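Local coordinates for PlaB phospholipase (Legionella pneumophila, PDB 6ZTI), which probably hydrolyses phospholipids as an alpha/beta-hydrolase virulence factor whose activity is controlled by tetramer formation dependent on NAD(H), at residues V18-G23 against G53-G58; Q92-I97 against C121-L126; K234-G239 against E456-R461; Q426-Y431 against R462-V467. All coordinates share one frame; numbering follows the deposited sequence.

Interaction 1. Residues V18-G23 against G53-G58; sequences VIFVHG and GNIYLG
Val18 opens a parallel ladder with the outermost strand, within this chain, of the alpha/beta-hydrolase sheet, giving its N-H to Asn54 O at 3.0 Å and accepting Tyr56 N on its own carbonyl. The two strands belong to a beta-alpha-beta unit connected through helix 35-44, and their axes run 4.6 Å apart at 19°. Ile19 points to the other face of the sheet from Val18, where its CG1 lies 4.1 Å from Tyr56 CB; the phenol OH of Tyr56 bonds to Lys87. Phe20 returns to the face of Val18 and Ile55. Its N-H runs almost straight to Tyr56 O (2.8 Å, 172° at the hydrogen), while the ring, with CG beside the backbone N (chi1 -73°), lies alongside Ile55. Ile55 CG2 meets the ring edge at CE1, 3.6 Å away, and Leu57 CD2 comes obliquely to CD1. Beyond the ring, Leu35, Pro36 and Leu39 of helix 35-44 pack against Phe20. The ladder closes with Gly58 N on Phe20 O, a short but bent bond. Leu57 and Gly58 also pair antiparallel with a strand of the second subunit, which continues the sheet across the interface. Past the strand end, the His22 ring brings its edge toward the same glycine, with CD2 3.5 Å from Gly58 O, and ND1 donates in the ring plane to Gly23 O.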
loop_
_atom_site.group_PDB
_atom_site.type_symbol
_atom_site.label_atom_id
_atom_site.label_comp_id
_atom_site.label_asym_id
_atom_site.label_seq_id
_atom_site.Cartn_x
_atom_site.Cartn_y
_atom_site.Cartn_z
ATOM N N VAL B 18 5.219 20.287 42.738
ATOM C CA VAL B 18 5.617 19.081 42.016
ATOM C C VAL B 18 4.431 18.625 41.187
ATOM O O VAL B 18 3.302 18.590 41.682
ATOM C CB VAL B 18 6.085 17.961 42.964
ATOM C CG1 VAL B 18 6.422 16.686 42.166
ATOM C CG2 VAL B 18 7.288 18.408 43.742
ATOM N N ILE B 19 4.686 18.302 39.921
ATOM C CA ILE B 19 3.680 17.763 39.016
ATOM C C ILE B 19 4.221 16.457 38.448
ATOM O O ILE B 19 5.288 16.444 37.822
ATOM C CB ILE B 19 3.336 18.737 37.876
ATOM C CG1 ILE B 19 2.844 20.076 38.431
ATOM C CG2 ILE B 19 2.279 18.131 36.972
ATOM C CD1 ILE B 19 2.669 21.142 37.362
ATOM N N PHE B 20 3.488 15.368 38.658
ATOM C CA PHE B 20 3.827 14.077 38.076
ATOM C C PHE B 20 3.218 13.946 36.686
ATOM O O PHE B 20 2.106 14.419 36.440
ATOM C CB PHE B 20 3.329 12.948 38.978
ATOM C CG PHE B 20 4.132 12.787 40.239
ATOM C CD1 PHE B 20 3.833 13.541 41.364
ATOM C CD2 PHE B 20 5.202 11.896 40.292
ATOM C CE1 PHE B 20 4.574 13.408 42.518
ATOM C CE2 PHE B 20 5.946 11.762 41.443
ATOM C CZ PHE B 20 5.633 12.518 42.563
ATOM N N VAL B 21 3.951 13.298 35.775
ATOM C CA VAL B 21 3.514 13.136 34.388
ATOM C C VAL B 21 3.879 11.735 33.910
ATOM O O VAL B 21 5.056 11.362 33.917
ATOM C CB VAL B 21 4.141 14.193 33.459
ATOM C CG1 VAL B 21 3.611 14.051 32.041
ATOM C CG2 VAL B 21 3.874 15.571 33.975
ATOM N N HIS B 22 2.884 10.979 33.445
ATOM C CA HIS B 22 3.045 9.550 33.238
ATOM C C HIS B 22 3.475 9.229 31.800
ATOM O O HIS B 22 3.823 10.114 31.012
ATOM C CB HIS B 22 1.754 8.828 33.624
ATOM C CG HIS B 22 0.547 9.282 32.862
ATOM N ND1 HIS B 22 0.291 8.886 31.565
ATOM C CD2 HIS B 22 -0.485 10.083 33.223
ATOM C CE1 HIS B 22 -0.842 9.428 31.157
ATOM N NE2 HIS B 22 -1.336 10.157 32.145
ATOM N N GLY B 23 3.447 7.944 31.447
ATOM C CA GLY B 23 3.880 7.472 30.154
ATOM C C GLY B 23 2.712 7.035 29.291
ATOM O O GLY B 23 1.554 7.300 29.606
ATOM N N GLY B 53 -0.827 20.189 49.541
ATOM C CA GLY B 53 -1.650 20.506 48.399
ATOM C C GLY B 53 -0.904 21.024 47.190
ATOM O O GLY B 53 -1.552 21.406 46.208
ATOM N N ASN B 54 0.431 21.051 47.220
ATOM C CA ASN B 54 1.218 21.505 46.078
ATOM C C ASN B 54 1.921 20.361 45.352
ATOM O O ASN B 54 2.882 20.596 44.612
ATOM C CB ASN B 54 2.228 22.563 46.516
ATOM C CG ASN B 54 1.664 23.971 46.419
ATOM O OD1 ASN B 54 0.635 24.202 45.776
ATOM N ND2 ASN B 54 2.337 24.918 47.048
ATOM N N ILE B 55 1.449 19.131 45.533
ATOM C CA ILE B 55 1.870 17.994 44.722
ATOM C C ILE B 55 0.688 17.597 43.848
ATOM O O ILE B 55 -0.412 17.345 44.358
ATOM C CB ILE B 55 2.343 16.816 45.589
ATOM C CG1 ILE B 55 3.535 17.253 46.447
ATOM C CG2 ILE B 55 2.700 15.620 44.704
ATOM C CD1 ILE B 55 3.968 16.226 47.483
ATOM N N TYR B 56 0.918 17.546 42.537
ATOM C CA TYR B 56 -0.129 17.336 41.552
ATOM C C TYR B 56 0.133 16.080 40.738
ATOM O O TYR B 56 1.267 15.801 40.338
ATOM C CB TYR B 56 -0.241 18.528 40.608
ATOM C CG TYR B 56 -0.872 19.732 41.254
ATOM C CD1 TYR B 56 -0.130 20.574 42.066
ATOM C CD2 TYR B 56 -2.217 20.023 41.063
ATOM C CE1 TYR B 56 -0.718 21.684 42.676
ATOM C CE2 TYR B 56 -2.806 21.134 41.669
ATOM C CZ TYR B 56 -2.048 21.953 42.467
ATOM O OH TYR B 56 -2.621 23.048 43.074
ATOM N N LEU B 57 -0.932 15.339 40.484
ATOM C CA LEU B 57 -0.892 14.203 39.585
ATOM C C LEU B 57 -1.377 14.661 38.214
ATOM O O LEU B 57 -2.500 15.160 38.081
ATOM C CB LEU B 57 -1.741 13.058 40.130
ATOM C CG LEU B 57 -1.397 12.567 41.528
ATOM C CD1 LEU B 57 -2.195 11.295 41.820
ATOM C CD2 LEU B 57 0.097 12.325 41.687
ATOM N N GLY B 58 -0.510 14.533 37.208
ATOM C CA GLY B 58 -0.934 14.748 35.841
ATOM C C GLY B 58 -1.630 13.517 35.293
ATOM O O GLY B 58 -1.325 12.386 35.669
#

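Interaction 2. Residues Q92-I97 against C121-L126; sequences QRFACI and CPLSHL
Phe94 lays one ring face over the start of the neighbouring strand: Leu123 CA sits 4.3 Å from the ring centroid in a CH-pi contact, with Pro122 O over the same ring face, offset toward the rim. Phe94 CG stands between the backbone N and the carbonyl carbon (chi1 59°), and from there the ring lies against Leu123 CA. It runs side by side with Pro122, whose CG is 3.6 Å from CE2, but crosses Leu123 at about a right angle, CE1 facing Leu123 CB. On the face of the sheet that carries Phe94 and Leu123, Cys96 SG touches Leu123 CD1 at 3.9 Å, and Cys96 CB meets Leu126 CD1. Arg93 CB approaches Pro122 O at 3.2 Å; the residue has two conformers, and the position of its guanidinium is doubtful. Ala95 and His125 meet CB to CB at 3.6 Å. Behind these side chains the backbone bonds of the parallel ladder run from Phe94 N to Pro122 O, from Ser124 N to Phe94 O (2.8 Å) and from Cys96 N to His125 O. His125 N is buried here without a partner, whereas Ser124 OG and His125 ND1 share a 2.7 Å hydrogen bond. The contact joins the strands of a beta-alpha-beta unit through helix 102-114, whose Val106 and Phe114 pack on Leu123 and Pro122; helix 69-89 supplies Leu88 and Phe76 to Phe94 and Cys96, and strand 16-21 flanks Phe94.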
loop_
_atom_site.group_PDB
_atom_site.type_symbol
_atom_site.label_atom_id
_atom_site.label_comp_id
_atom_site.label_asym_id
_atom_site.label_seq_id
_atom_site.Cartn_x
_atom_site.Cartn_y
_atom_site.Cartn_z
ATOM N N GLN B 92 5.601 31.110 42.621
ATOM C CA GLN B 92 5.910 29.697 42.753
ATOM C C GLN B 92 6.308 29.097 41.410
ATOM O O GLN B 92 5.836 29.507 40.349
ATOM C CB GLN B 92 4.715 28.941 43.328
ATOM C CG GLN B 92 4.201 29.504 44.640
ATOM C CD GLN B 92 3.576 28.438 45.502
ATOM O OE1 GLN B 92 4.253 27.508 45.939
ATOM N NE2 GLN B 92 2.274 28.556 45.743
ATOM N N ARG B 93 7.198 28.112 41.472
ATOM C CA ARG B 93 7.652 27.377 40.302
ATOM C C ARG B 93 7.458 25.893 40.565
ATOM O O ARG B 93 7.320 25.462 41.715
ATOM C CB ARG B 93 9.127 27.673 39.971
ATOM C CG ARG B 93 9.388 29.093 39.470
ATOM C CD ARG B 93 10.136 29.112 38.128
ATOM N NE ARG B 93 11.562 28.805 38.253
ATOM C CZ ARG B 93 12.395 28.655 37.221
ATOM N NH1 ARG B 93 11.954 28.778 35.979
ATOM N NH2 ARG B 93 13.676 28.375 37.426
ATOM N N PHE B 94 7.442 25.101 39.490
ATOM C CA PHE B 94 7.161 23.685 39.650
ATOM C C PHE B 94 8.261 22.802 39.081
ATOM O O PHE B 94 8.990 23.171 38.157
ATOM C CB PHE B 94 5.783 23.296 39.045
ATOM C CG PHE B 94 5.615 23.569 37.574
ATOM C CD1 PHE B 94 6.045 22.657 36.630
ATOM C CD2 PHE B 94 4.912 24.685 37.144
ATOM C CE1 PHE B 94 5.842 22.881 35.289
ATOM C CE2 PHE B 94 4.708 24.913 35.802
ATOM C CZ PHE B 94 5.178 24.006 34.871
ATOM N N ALA B 95 8.396 21.643 39.710
ATOM C CA ALA B 95 9.204 20.549 39.212
ATOM C C ALA B 95 8.285 19.512 38.584
ATOM O O ALA B 95 7.241 19.178 39.157
ATOM C CB ALA B 95 10.021 19.930 40.346
ATOM N N CYS B 96 8.657 19.033 37.397
ATOM C CA CYS B 96 7.968 17.934 36.734
ATOM C C CYS B 96 8.763 16.662 36.956
ATOM O O CYS B 96 9.969 16.631 36.706
ATOM C CB CYS B 96 7.808 18.165 35.229
ATOM S SG CYS B 96 6.453 19.245 34.810
ATOM N N ILE B 97 8.092 15.634 37.448
ATOM C CA ILE B 97 8.642 14.294 37.507
ATOM C C ILE B 97 7.883 13.489 36.464
ATOM O O ILE B 97 6.672 13.280 36.591
ATOM C CB ILE B 97 8.510 13.684 38.908
ATOM C CG1 ILE B 97 9.266 14.541 39.937
ATOM C CG2 ILE B 97 9.014 12.268 38.906
ATOM C CD1 ILE B 97 8.907 14.218 41.382
ATOM N N CYS B 121 10.298 30.420 31.905
ATOM C CA CYS B 121 9.563 29.178 32.059
ATOM C C CYS B 121 9.252 28.932 33.532
ATOM O O CYS B 121 10.156 29.026 34.370
ATOM C CB CYS B 121 10.391 28.027 31.492
ATOM S SG CYS B 121 9.582 26.434 31.530
ATOM N N PRO B 122 8.007 28.604 33.890
ATOM C CA PRO B 122 7.680 28.387 35.308
ATOM C C PRO B 122 8.215 27.082 35.874
ATOM O O PRO B 122 8.034 26.811 37.067
ATOM C CB PRO B 122 6.149 28.399 35.309
ATOM C CG PRO B 122 5.788 27.873 33.960
ATOM C CD PRO B 122 6.836 28.386 33.019
ATOM N N LEU B 123 8.873 26.271 35.065
ATOM C CA LEU B 123 9.426 25.006 35.515
ATOM C C LEU B 123 10.826 25.255 36.057
ATOM O O LEU B 123 11.623 25.954 35.428
ATOM C CB LEU B 123 9.432 24.005 34.352
ATOM C CG LEU B 123 10.051 22.623 34.527
ATOM C CD1 LEU B 123 9.320 21.598 33.660
ATOM C CD2 LEU B 123 11.536 22.650 34.154
ATOM N N SER B 124 11.104 24.718 37.248
ATOM C CA SER B 124 12.408 24.844 37.886
ATOM C C SER B 124 13.237 23.571 37.810
ATOM O O SER B 124 14.468 23.654 37.794
ATOM C CB SER B 124 12.247 25.222 39.361
ATOM O OG SER B 124 11.703 24.138 40.101
ATOM N N HIS B 125 12.589 22.400 37.787
ATOM C CA HIS B 125 13.260 21.111 37.725
ATOM C C HIS B 125 12.507 20.206 36.762
ATOM O O HIS B 125 11.273 20.165 36.770
ATOM C CB HIS B 125 13.330 20.417 39.100
ATOM C CG HIS B 125 14.098 21.177 40.142
ATOM N ND1 HIS B 125 13.652 22.363 40.683
ATOM C CD2 HIS B 125 15.269 20.901 40.762
ATOM C CE1 HIS B 125 14.522 22.792 41.580
ATOM N NE2 HIS B 125 15.511 21.921 41.650
ATOM N N LEU B 126 13.258 19.491 35.939
ATOM C CA LEU B 126 12.715 18.473 35.042
ATOM C C LEU B 126 13.444 17.177 35.353
ATOM O O LEU B 126 14.642 17.049 35.082
ATOM C CB LEU B 126 12.871 18.868 33.577
ATOM C CG LEU B 126 12.443 17.802 32.562
ATOM C CD1 LEU B 126 11.027 17.316 32.853
ATOM C CD2 LEU B 126 12.540 18.330 31.143
HETATM O O HOH W 1 10.167 24.722 42.427
#

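Interaction 3. Residues K234-G239 against E456-R461; sequences KLHQEG and EIMLQR
His236 turns one ring face to Met458, whose SD stands over the ring centre, 4.2 Å from the centroid and 7° off the normal, in a sulfur-aromatic contact. Met458 CB also touches the ring at CD2, 3.5 Å away. Glu456 OE2 lies at the ring edge, 3.8 Å from His236 NE2, the carboxylate and imidazole planes nearly coplanar. The same oxygen forms a salt bridge with Lys234 NZ at 3.3 Å, its hydrogen bond weak, while Glu456 OE1 is held by Arg346. On the opposite face Leu235 CD1 meets Ile457 CG1; the side chain of Ile457 lies about 5 Å from that of Leu360, an NAD-binding residue. Underneath, two parallel strands of the mixed sheet are laced by Leu235 N to Glu456 O, Met458 N to Leu235 O and Gln237 N to Met458 O. Gln237 extends the ladder with its side chain: CG is anti to the backbone N (chi1 -175°), and OE1 accepts Gln460 N at 3.0 Å on a lone pair. Its NE2 bonds to Arg432 O and Ser244 OG. A water donates to Gln237 OE1 and Gln460 O. The buried amide is thus satisfied at both polar atoms, whereas His236 NE2 is buried without a partner in the model; Glu456, between lysine and arginine, probably stays ionised.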
loop_
_atom_site.group_PDB
_atom_site.type_symbol
_atom_site.label_atom_id
_atom_site.label_comp_id
_atom_site.label_asym_id
_atom_site.label_seq_id
_atom_site.Cartn_x
_atom_site.Cartn_y
_atom_site.Cartn_z
ATOM N N LYS B 234 26.879 16.455 11.173
ATOM C CA LYS B 234 26.490 16.761 9.805
ATOM C C LYS B 234 27.663 16.464 8.881
ATOM O O LYS B 234 28.758 17.014 9.061
ATOM C CB LYS B 234 26.072 18.221 9.661
ATOM C CG LYS B 234 24.816 18.610 10.397
ATOM C CD LYS B 234 24.487 20.074 10.102
ATOM C CE LYS B 234 23.295 20.577 10.902
ATOM N NZ LYS B 234 22.019 19.927 10.485
ATOM N N LEU B 235 27.423 15.601 7.895
ATOM C CA LEU B 235 28.389 15.245 6.859
ATOM C C LEU B 235 27.818 15.684 5.523
ATOM O O LEU B 235 26.823 15.116 5.053
ATOM C CB LEU B 235 28.670 13.745 6.832
ATOM C CG LEU B 235 29.060 13.084 8.147
ATOM C CD1 LEU B 235 29.241 11.586 7.921
ATOM C CD2 LEU B 235 30.321 13.724 8.708
ATOM N N HIS B 236 28.465 16.669 4.903
ATOM C CA HIS B 236 27.993 17.274 3.668
ATOM C C HIS B 236 28.999 17.007 2.570
ATOM O O HIS B 236 30.191 17.291 2.726
ATOM C CB HIS B 236 27.773 18.775 3.840
ATOM C CG HIS B 236 26.550 19.108 4.633
ATOM N ND1 HIS B 236 26.049 20.388 4.729
ATOM C CD2 HIS B 236 25.726 18.322 5.368
ATOM C CE1 HIS B 236 24.967 20.376 5.489
ATOM N NE2 HIS B 236 24.747 19.133 5.886
ATOM N N GLN B 237 28.502 16.475 1.460
ATOM C CA GLN B 237 29.343 16.081 0.347
ATOM C C GLN B 237 29.659 17.292 -0.509
ATOM O O GLN B 237 28.782 18.107 -0.814
ATOM C CB GLN B 237 28.644 15.015 -0.493
ATOM C CG GLN B 237 29.482 14.432 -1.612
ATOM C CD GLN B 237 28.774 13.282 -2.295
ATOM O OE1 GLN B 237 27.659 13.435 -2.801
ATOM N NE2 GLN B 237 29.409 12.124 -2.304
ATOM N N GLU B 238 30.919 17.403 -0.896
ATOM C CA GLU B 238 31.383 18.451 -1.787
ATOM C C GLU B 238 32.179 17.803 -2.910
ATOM O O GLU B 238 32.592 16.644 -2.812
ATOM C CB GLU B 238 32.241 19.472 -1.033
ATOM C CG GLU B 238 31.933 20.917 -1.385
ATOM C CD GLU B 238 30.588 21.369 -0.861
ATOM O OE1 GLU B 238 29.784 21.869 -1.669
ATOM O OE2 GLU B 238 30.335 21.216 0.356
ATOM N N GLY B 239 32.368 18.556 -3.993
ATOM C CA GLY B 239 33.185 18.098 -5.100
ATOM C C GLY B 239 32.551 18.268 -6.466
ATOM O O GLY B 239 31.372 17.954 -6.665
ATOM N N GLU B 456 23.421 13.308 10.162
ATOM C CA GLU B 456 22.756 13.802 8.965
ATOM C C GLU B 456 23.762 13.786 7.823
ATOM O O GLU B 456 24.768 14.495 7.872
ATOM C CB GLU B 456 22.203 15.210 9.177
ATOM C CG GLU B 456 21.498 15.763 7.955
ATOM C CD GLU B 456 20.946 17.155 8.182
ATOM O OE1 GLU B 456 19.862 17.275 8.787
ATOM O OE2 GLU B 456 21.605 18.129 7.762
ATOM N N ILE B 457 23.494 12.988 6.796
ATOM C CA ILE B 457 24.376 12.902 5.636
ATOM C C ILE B 457 23.658 13.538 4.450
ATOM O O ILE B 457 22.578 13.083 4.051
ATOM C CB ILE B 457 24.784 11.452 5.340
ATOM C CG1 ILE B 457 25.537 10.847 6.536
ATOM C CG2 ILE B 457 25.643 11.409 4.078
ATOM C CD1 ILE B 457 25.515 9.386 6.579
ATOM N N MET B 458 24.241 14.604 3.904
ATOM C CA MET B 458 23.695 15.298 2.741
ATOM C C MET B 458 24.591 15.037 1.531
ATOM O O MET B 458 25.741 15.492 1.493
ATOM C CB MET B 458 23.581 16.798 2.998
ATOM C CG MET B 458 22.904 17.549 1.843
ATOM S SD MET B 458 23.147 19.328 1.861
ATOM C CE MET B 458 21.904 19.828 3.043
ATOM N N LEU B 459 24.049 14.341 0.532
ATOM C CA LEU B 459 24.746 14.072 -0.721
ATOM C C LEU B 459 24.413 15.126 -1.767
ATOM O O LEU B 459 23.352 15.754 -1.726
ATOM C CB LEU B 459 24.362 12.691 -1.260
ATOM C CG LEU B 459 24.574 11.481 -0.349
ATOM C CD1 LEU B 459 24.311 10.212 -1.101
ATOM C CD2 LEU B 459 25.983 11.473 0.201
ATOM N N GLN B 460 25.332 15.307 -2.715
ATOM C CA GLN B 460 25.108 16.210 -3.836
ATOM C C GLN B 460 24.331 15.473 -4.920
ATOM O O GLN B 460 24.710 14.370 -5.327
ATOM C CB GLN B 460 26.428 16.718 -4.410
ATOM C CG GLN B 460 27.135 17.766 -3.574
ATOM C CD GLN B 460 28.414 18.244 -4.223
ATOM O OE1 GLN B 460 29.143 17.460 -4.835
ATOM N NE2 GLN B 460 28.693 19.536 -4.104
ATOM N N ARG B 461 23.241 16.073 -5.370
ATOM C CA ARG B 461 22.478 15.524 -6.484
ATOM C C ARG B 461 23.171 15.952 -7.773
ATOM O O ARG B 461 23.268 17.146 -8.076
ATOM C CB ARG B 461 21.034 15.995 -6.418
ATOM C CG ARG B 461 20.127 15.359 -7.465
ATOM C CD ARG B 461 18.698 15.788 -7.257
ATOM N NE ARG B 461 17.807 15.320 -8.314
ATOM C CZ ARG B 461 17.257 14.109 -8.352
ATOM N NH1 ARG B 461 17.513 13.214 -7.409
ATOM N NH2 ARG B 461 16.448 13.786 -9.347
HETATM O O HOH W 2 26.882 12.920 -5.194
#

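Interaction 4. Residues Q426-Y431 against R462-V467; sequences QALAYY and RVDRTV
Tyr430 and Arg462 form the hydrogen-bonded pair of a short antiparallel ladder at the far end of the mixed sheet, each backbone N bonding the other's carbonyl O at 2.9 Å. This is the close-packed part. Arg462 CB sits over one face of the tyrosine ring, 3.9 Å from the centroid; Tyr430 CG lies between the backbone N and carbonyl carbon (chi1 63°), and the ring continues from there beneath Arg462 CB. Further out, Arg462 NE sends a straight but weak bond of 3.3 Å to Tyr430 OH, which meets the guanidinium at its edge; NH1 is bound to Asp240 O. Ala429 and Val463 follow as a non-hydrogen-bonded pair, and the ladder ends where Asp464 N reaches Leu428 O. Beyond it the segments meet through a few side-chain contacts: Leu428 CB rests on Val467 CG2 at 3.7 Å, and its CD2 touches Asp464 CB. The second subunit backs this end, its Ile61 packing on Leu428 and its Asp64 bonding Leu428 N. Asp464 OD1 accepts Thr466 N in an Asx turn and also takes Thr484 N; Val467 follows in the short 3-10 segment. A water hydrogen-bonds Tyr430 OH at 2.8 Å and donates to Asp464 OD2 at 2.5 Å, an oxygen that Gly485 N and Ser424 OG also hold.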
loop_
_atom_site.group_PDB
_atom_site.type_symbol
_atom_site.label_atom_id
_atom_site.label_comp_id
_atom_site.label_asym_id
_atom_site.label_seq_id
_atom_site.Cartn_x
_atom_site.Cartn_y
_atom_site.Cartn_z
ATOM N N GLN B 426 23.091 4.706 -15.268
ATOM C CA GLN B 426 21.866 4.212 -14.652
ATOM C C GLN B 426 20.739 5.235 -14.726
ATOM O O GLN B 426 19.588 4.876 -15.005
ATOM C CB GLN B 426 22.139 3.841 -13.191
ATOM C CG GLN B 426 23.252 2.824 -13.028
ATOM C CD GLN B 426 23.569 2.543 -11.582
ATOM O OE1 GLN B 426 22.891 3.033 -10.673
ATOM N NE2 GLN B 426 24.609 1.747 -11.354
ATOM N N ALA B 427 21.053 6.500 -14.473
ATOM C CA ALA B 427 20.078 7.578 -14.554
ATOM C C ALA B 427 20.826 8.881 -14.792
ATOM O O ALA B 427 22.009 9.004 -14.471
ATOM C CB ALA B 427 19.240 7.673 -13.277
ATOM N N LEU B 428 20.113 9.858 -15.356
ATOM C CA LEU B 428 20.708 11.158 -15.622
ATOM C C LEU B 428 20.801 12.026 -14.372
ATOM O O LEU B 428 21.537 13.019 -14.379
ATOM C CB LEU B 428 19.902 11.863 -16.719
ATOM C CG LEU B 428 20.062 11.183 -18.080
ATOM C CD1 LEU B 428 19.091 11.749 -19.086
ATOM C CD2 LEU B 428 21.496 11.318 -18.605
ATOM N N ALA B 429 20.068 11.683 -13.313
ATOM C CA ALA B 429 20.229 12.266 -11.985
ATOM C C ALA B 429 20.703 11.154 -11.055
ATOM O O ALA B 429 20.046 10.114 -10.946
ATOM C CB ALA B 429 18.917 12.878 -11.492
ATOM N N TYR B 430 21.842 11.357 -10.396
ATOM C CA TYR B 430 22.479 10.276 -9.655
ATOM C C TYR B 430 23.335 10.864 -8.536
ATOM O O TYR B 430 23.507 12.081 -8.428
ATOM C CB TYR B 430 23.326 9.400 -10.582
ATOM C CG TYR B 430 24.447 10.165 -11.206
ATOM C CD1 TYR B 430 24.220 10.991 -12.293
ATOM C CD2 TYR B 430 25.728 10.094 -10.691
ATOM C CE1 TYR B 430 25.245 11.719 -12.864
ATOM C CE2 TYR B 430 26.762 10.818 -11.256
ATOM C CZ TYR B 430 26.514 11.626 -12.341
ATOM O OH TYR B 430 27.549 12.348 -12.903
ATOM N N TYR B 431 23.908 9.975 -7.730
ATOM C CA TYR B 431 24.651 10.339 -6.531
ATOM C C TYR B 431 25.995 9.634 -6.518
ATOM O O TYR B 431 26.097 8.461 -6.885
ATOM C CB TYR B 431 23.875 9.962 -5.253
ATOM C CG TYR B 431 22.557 10.658 -5.133
ATOM C CD1 TYR B 431 22.474 11.941 -4.615
ATOM C CD2 TYR B 431 21.394 10.044 -5.551
ATOM C CE1 TYR B 431 21.263 12.599 -4.522
ATOM C CE2 TYR B 431 20.191 10.686 -5.466
ATOM C CZ TYR B 431 20.127 11.964 -4.953
ATOM O OH TYR B 431 18.907 12.596 -4.864
ATOM N N ARG B 462 23.710 14.986 -8.503
ATOM C CA ARG B 462 24.417 15.260 -9.744
ATOM C C ARG B 462 23.439 15.099 -10.898
ATOM O O ARG B 462 22.737 14.091 -10.978
ATOM C CB ARG B 462 25.597 14.305 -9.897
ATOM C CG ARG B 462 26.558 14.319 -8.702
ATOM C CD ARG B 462 27.653 13.287 -8.864
ATOM N NE ARG B 462 28.493 13.547 -10.032
ATOM C CZ ARG B 462 29.600 14.284 -10.014
ATOM N NH1 ARG B 462 30.017 14.853 -8.886
ATOM N NH2 ARG B 462 30.292 14.456 -11.129
ATOM N N VAL B 463 23.397 16.086 -11.788
ATOM C CA VAL B 463 22.498 16.071 -12.940
ATOM C C VAL B 463 23.352 16.210 -14.191
ATOM O O VAL B 463 24.087 17.195 -14.348
ATOM C CB VAL B 463 21.446 17.186 -12.864
ATOM C CG1 VAL B 463 20.503 17.127 -14.064
ATOM C CG2 VAL B 463 20.663 17.087 -11.563
ATOM N N ASP B 464 23.272 15.214 -15.066
ATOM C CA ASP B 464 24.039 15.232 -16.299
ATOM C C ASP B 464 23.526 16.308 -17.251
ATOM O O ASP B 464 22.323 16.583 -17.337
ATOM C CB ASP B 464 23.975 13.868 -16.971
ATOM C CG ASP B 464 25.042 13.692 -18.023
ATOM O OD1 ASP B 464 24.895 14.250 -19.136
ATOM O OD2 ASP B 464 26.036 13.001 -17.722
ATOM N N ARG B 465 24.457 16.907 -17.993
ATOM C CA ARG B 465 24.086 18.001 -18.880
ATOM C C ARG B 465 23.103 17.571 -19.962
ATOM O O ARG B 465 22.442 18.428 -20.549
ATOM C CB ARG B 465 25.334 18.618 -19.515
ATOM C CG ARG B 465 26.201 19.306 -18.487
ATOM C CD ARG B 465 27.316 20.130 -19.074
ATOM N NE ARG B 465 28.186 20.634 -18.010
ATOM C CZ ARG B 465 28.917 21.738 -18.096
ATOM N NH1 ARG B 465 28.887 22.480 -19.198
ATOM N NH2 ARG B 465 29.675 22.102 -17.071
ATOM N N THR B 466 22.963 16.270 -20.218
ATOM C CA THR B 466 22.029 15.833 -21.248
ATOM C C THR B 466 20.584 16.149 -20.890
ATOM O O THR B 466 19.750 16.281 -21.795
ATOM C CB THR B 466 22.196 14.338 -21.503
ATOM O OG1 THR B 466 23.471 14.104 -22.107
ATOM C CG2 THR B 466 21.105 13.817 -22.427
ATOM N N VAL B 467 20.267 16.291 -19.600
ATOM C CA VAL B 467 18.887 16.565 -19.206
ATOM C C VAL B 467 18.317 17.754 -19.971
ATOM O O VAL B 467 17.106 17.811 -20.223
ATOM C CB VAL B 467 18.813 16.760 -17.677
ATOM C CG1 VAL B 467 17.453 17.284 -17.250
ATOM C CG2 VAL B 467 19.115 15.432 -16.973
HETATM O O HOH W 3 26.490 13.223 -15.314
#

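The four contacts fall into two pairs on opposite sides of the chain's centre. Interactions 1 and 2, centres 11 Å apart, share the six-stranded parallel sheet: strands 16-21 and 93-99 are neighbours in it, and the contacts follow in series along the chain. Interactions 3 and 4, 17 Å apart between centres, both use strand 452-463 of the mixed sheet, and their segments alternate in sequence; they are linked by a probable hydrogen bond, Arg461 NH1 to Tyr431 OH at 3.0 Å. Between interactions 1 and 4 the centres stand 57 Å apart, yet both touch the second subunit, so the hydrolase sheet and the distal mixed sheet each take part in subunit contacts of the tetramer.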